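Short-chain dehydrogenase/reductase SDR (Paraburkholderia phymatum, PDB 5VA8) is an NADP-binding oxidoreductase of the short-chain dehydrogenase/reductase family that probably catalyses hydride transfer between NADP(H) and a carbonyl or alcohol substrate. Local coordinates at the interface of chains A and B. Residues are numbered along the deposited sequence; one frame, centred on the assembly and turned at random. Chains: chain A/B, Short-chain dehydrogenase/reductase SDR.

The interface of chains A and B. Residues chain A 104-106, 156; chain B 178.
B:Lys178, near the C-terminal end of helix 159-179 of chain B, reaches between two stretches of chain A: A:Asp104, in the loop just before the 3-10 helix 105-107, and A:Asp156, in the loop ahead of chain A's own helix 159-179. The lysine chain leaves with CG anti to the backbone N (chi1 -174°), bends at chi2 (77°) and is extended beyond, which carries the ammonium NZ to A:Asp156. B:Lys178 NZ makes a salt bridge and hydrogen bond to A:Asp156 OD1 at 3.2 Å, using the syn lone pair of this carboxylate oxygen; A:Asp156 OD2 lies farther away. On the other flank the methylene CE of B:Lys178 passes A:Asp104 OD1 at 3.8 Å, a contact without a hydrogen bond. B:Lys178 NZ stays 4.6 Å from A:Asp104 OD1, where the opposite charges probably still attract. A:Asp104 is tied up within its own chain: its OD2 accepts from A:Arg106 NE at 3.0 Å through the syn lone pair, nearly in the guanidinium plane, and from the backbone N of A:Arg106 at 3.0 Å from above the carboxylate plane. This double grip caps the short helical turn and fixes the carboxylate's rotation. The A:Phe105 ring edge, at CE1, lies over one face of the guanidinium, while A:Arg106 CG covers a rim of the ring. Repeated by two-fold symmetry, the salt bridge ties the C-terminal end of helix 159-179 to the loop at A:Asp156, with A:Asp104 alongside, and probably helps hold the SDR subunits together.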
# COMPACT_ATOMS: atom_id res chain seq x y z
N ASP A 104 -8.95 13.93 -20.94
CA ASP A 104 -7.50 13.83 -20.97
C ASP A 104 -6.90 14.94 -20.12
O ASP A 104 -7.39 16.07 -20.13
CB ASP A 104 -6.97 13.93 -22.40
CG ASP A 104 -5.46 13.73 -22.48
OD1 ASP A 104 -5.01 12.56 -22.53
OD2 ASP A 104 -4.72 14.74 -22.48
N PHE A 105 -5.82 14.61 -19.39
CA PHE A 105 -5.27 15.56 -18.43
C PHE A 105 -4.84 16.87 -19.08
O PHE A 105 -4.87 17.91 -18.43
CB PHE A 105 -4.09 14.93 -17.68
CG PHE A 105 -2.82 14.80 -18.49
CD1 PHE A 105 -2.64 13.74 -19.37
CD2 PHE A 105 -1.78 15.70 -18.32
CE1 PHE A 105 -1.46 13.61 -20.11
CE2 PHE A 105 -0.61 15.58 -19.03
CZ PHE A 105 -0.44 14.54 -19.94
N ARG A 106 -4.44 16.84 -20.36
CA ARG A 106 -4.03 18.08 -21.00
C ARG A 106 -5.19 19.03 -21.26
O ARG A 106 -4.95 20.21 -21.54
CB ARG A 106 -3.29 17.75 -22.31
CG ARG A 106 -1.90 17.15 -22.06
CD ARG A 106 -1.38 16.34 -23.23
NE ARG A 106 -1.85 14.96 -23.17
CZ ARG A 106 -1.16 13.92 -23.63
NH1 ARG A 106 -1.67 12.70 -23.53
NH2 ARG A 106 0.03 14.10 -24.18
N ASP A 156 -8.12 5.76 -16.10
CA ASP A 156 -7.54 6.44 -17.26
C ASP A 156 -8.11 7.83 -17.50
O ASP A 156 -7.37 8.83 -17.50
CB ASP A 156 -7.73 5.54 -18.49
CG ASP A 156 -7.23 6.18 -19.79
OD1 ASP A 156 -6.45 7.16 -19.74
OD2 ASP A 156 -7.62 5.69 -20.87
N LYS B 178 0.20 7.03 -18.49
CA LYS B 178 -0.30 7.51 -19.78
C LYS B 178 0.84 7.88 -20.72
O LYS B 178 0.79 7.57 -21.92
CB LYS B 178 -1.21 8.72 -19.56
CG LYS B 178 -1.92 9.24 -20.82
CD LYS B 178 -3.08 8.32 -21.15
CE LYS B 178 -3.96 8.88 -22.25
NZ LYS B 178 -5.11 7.95 -22.49